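Local coordinates for receptor-type adenylate cyclase gresag 4.3 (Trypanosoma brucei, PDB 1FX4), which catalyses the magnesium-dependent conversion of ATP to cyclic AMP and diphosphate through its class III cyclase catalytic domain, and could act as a receptor for an unknown ligand, at residues 83-87 against 88-92. Numbering follows the deposited sequence.
Sequences LCFLR and LDWET. Unlike the reference sequence in segment 83-87: Cys84 (reference Arg).
The indole of Trp90 folds back onto the end of the helix that precedes it and takes over a backbone carbonyl there: Trp90 NE1 donates to Phe85 O at 2.9 Å. The bond is nearly straight (165°), with the oxygen close to the indole plane and the nitrogen in the carbonyl plane, so the direction in which the ring lies is well defined. Helix 71-87 ends here, Leu88 N giving its last i to i-4 bond to Cys84 O (3.0 Å). Trp90 CG stands beside its own backbone N (chi1 -66°), which brings the ring back along the chain; its six-membered ring then crosses the Phe85 ring obliquely, Trp90 CZ2 lying 3.4 Å from Phe85 CD2 with the planes at 46°. Leu88 CD2 rests over the centre of one indole face, 3.6 Å above it. Further on, Asp89 OD1 accepts from Glu91 N in an Asx turn. This is structural packing in the cyclase catalytic domain, the Phe85 side chain about 12 Å from the bound magnesium ion. Asn130 donates to Leu86 O and, like Leu132, touches the Trp90 side chain. Phe85 and Leu88 both pack on helix 34-51; just before helix 94-109, Thr92 OG1 accepts from Ala94 N, its first residue.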
loop_
_atom_site.group_PDB
_atom_site.type_symbol
_atom_site.label_atom_id
_atom_site.label_comp_id
_atom_site.label_asym_id
_atom_site.label_seq_id
_atom_site.Cartn_x
_atom_site.Cartn_y
_atom_site.Cartn_z
ATOM N N LEU A 83 2.883 -11.645 -21.129
ATOM C CA LEU A 83 2.396 -12.730 -21.968
ATOM C C LEU A 83 1.399 -13.644 -21.254
ATOM O O LEU A 83 0.385 -14.028 -21.831
ATOM C CB LEU A 83 3.575 -13.536 -22.519
ATOM C CG LEU A 83 4.413 -12.761 -23.541
ATOM C CD1 LEU A 83 5.748 -13.437 -23.768
ATOM C CD2 LEU A 83 3.626 -12.617 -24.859
ATOM N N CYS A 84 1.684 -13.982 -19.997
ATOM C CA CYS A 84 0.811 -14.848 -19.214
ATOM C C CYS A 84 -0.547 -14.190 -19.013
ATOM O O CYS A 84 -1.582 -14.803 -19.233
ATOM C CB CYS A 84 1.442 -15.167 -17.851
ATOM S SG CYS A 84 2.841 -16.374 -17.952
ATOM N N PHE A 85 -0.536 -12.923 -18.625
ATOM C CA PHE A 85 -1.787 -12.189 -18.412
ATOM C C PHE A 85 -2.586 -12.065 -19.709
ATOM O O PHE A 85 -3.816 -12.134 -19.702
ATOM C CB PHE A 85 -1.485 -10.803 -17.837
ATOM C CG PHE A 85 -1.329 -10.790 -16.344
ATOM C CD1 PHE A 85 -0.279 -11.459 -15.724
ATOM C CD2 PHE A 85 -2.237 -10.099 -15.550
ATOM C CE1 PHE A 85 -0.144 -11.452 -14.333
ATOM C CE2 PHE A 85 -2.106 -10.090 -14.154
ATOM C CZ PHE A 85 -1.056 -10.760 -13.551
ATOM N N LEU A 86 -1.890 -11.907 -20.831
ATOM C CA LEU A 86 -2.557 -11.792 -22.127
ATOM C C LEU A 86 -3.205 -13.114 -22.543
ATOM O O LEU A 86 -4.324 -13.137 -23.051
ATOM C CB LEU A 86 -1.558 -11.376 -23.222
ATOM C CG LEU A 86 -2.029 -11.505 -24.681
ATOM C CD1 LEU A 86 -3.244 -10.603 -24.939
ATOM C CD2 LEU A 86 -0.900 -11.161 -25.618
ATOM N N ARG A 87 -2.496 -14.211 -22.299
ATOM C CA ARG A 87 -2.981 -15.531 -22.695
ATOM C C ARG A 87 -4.026 -16.165 -21.791
ATOM O O ARG A 87 -4.813 -16.992 -22.250
ATOM C CB ARG A 87 -1.792 -16.474 -22.923
ATOM C CG ARG A 87 -0.919 -16.025 -24.092
ATOM C CD ARG A 87 0.382 -16.825 -24.218
ATOM N NE ARG A 87 1.207 -16.315 -25.318
ATOM C CZ ARG A 87 2.537 -16.408 -25.387
ATOM N NH1 ARG A 87 3.227 -17.003 -24.416
ATOM N NH2 ARG A 87 3.185 -15.881 -26.424
ATOM N N LEU A 88 -4.082 -15.750 -20.525
ATOM C CA LEU A 88 -5.052 -16.312 -19.596
ATOM C C LEU A 88 -6.507 -16.021 -19.963
ATOM O O LEU A 88 -6.815 -14.937 -20.450
ATOM C CB LEU A 88 -4.807 -15.769 -18.190
ATOM C CG LEU A 88 -5.650 -16.520 -17.159
ATOM C CD1 LEU A 88 -4.736 -17.319 -16.244
ATOM C CD2 LEU A 88 -6.519 -15.561 -16.363
ATOM N N ASP A 89 -7.391 -16.999 -19.757
ATOM C CA ASP A 89 -8.810 -16.789 -19.999
ATOM C C ASP A 89 -9.337 -16.252 -18.675
ATOM O O ASP A 89 -9.441 -16.995 -17.697
ATOM C CB ASP A 89 -9.535 -18.090 -20.362
ATOM C CG ASP A 89 -11.062 -17.926 -20.420
ATOM O OD1 ASP A 89 -11.577 -16.777 -20.377
ATOM O OD2 ASP A 89 -11.760 -18.959 -20.519
ATOM N N TRP A 90 -9.648 -14.958 -18.657
ATOM C CA TRP A 90 -10.147 -14.280 -17.470
ATOM C C TRP A 90 -11.617 -14.560 -17.197
ATOM O O TRP A 90 -12.147 -14.166 -16.147
ATOM C CB TRP A 90 -9.906 -12.777 -17.599
ATOM C CG TRP A 90 -8.453 -12.442 -17.599
ATOM C CD1 TRP A 90 -7.624 -12.398 -18.678
ATOM C CD2 TRP A 90 -7.646 -12.148 -16.455
ATOM N NE1 TRP A 90 -6.349 -12.098 -18.283
ATOM C CE2 TRP A 90 -6.333 -11.939 -16.923
ATOM C CE3 TRP A 90 -7.906 -12.046 -15.080
ATOM C CZ2 TRP A 90 -5.271 -11.632 -16.060
ATOM C CZ3 TRP A 90 -6.858 -11.744 -14.225
ATOM C CH2 TRP A 90 -5.551 -11.541 -14.719
ATOM N N GLU A 91 -12.269 -15.231 -18.151
ATOM C CA GLU A 91 -13.678 -15.605 -18.036
ATOM C C GLU A 91 -14.612 -14.408 -17.974
ATOM O O GLU A 91 -15.671 -14.470 -17.356
ATOM C CB GLU A 91 -13.908 -16.510 -16.820
ATOM C CG GLU A 91 -13.111 -17.806 -16.819
ATOM C CD GLU A 91 -13.329 -18.617 -15.546
ATOM O OE1 GLU A 91 -14.469 -18.608 -15.025
ATOM O OE2 GLU A 91 -12.364 -19.252 -15.051
ATOM N N THR A 92 -14.206 -13.317 -18.609
ATOM C CA THR A 92 -15.010 -12.106 -18.651
ATOM C C THR A 92 -14.415 -11.145 -19.660
ATOM O O THR A 92 -13.211 -11.172 -19.905
ATOM C CB THR A 92 -15.072 -11.403 -17.263
ATOM O OG1 THR A 92 -15.902 -10.244 -17.359
ATOM C CG2 THR A 92 -13.670 -10.961 -16.798
#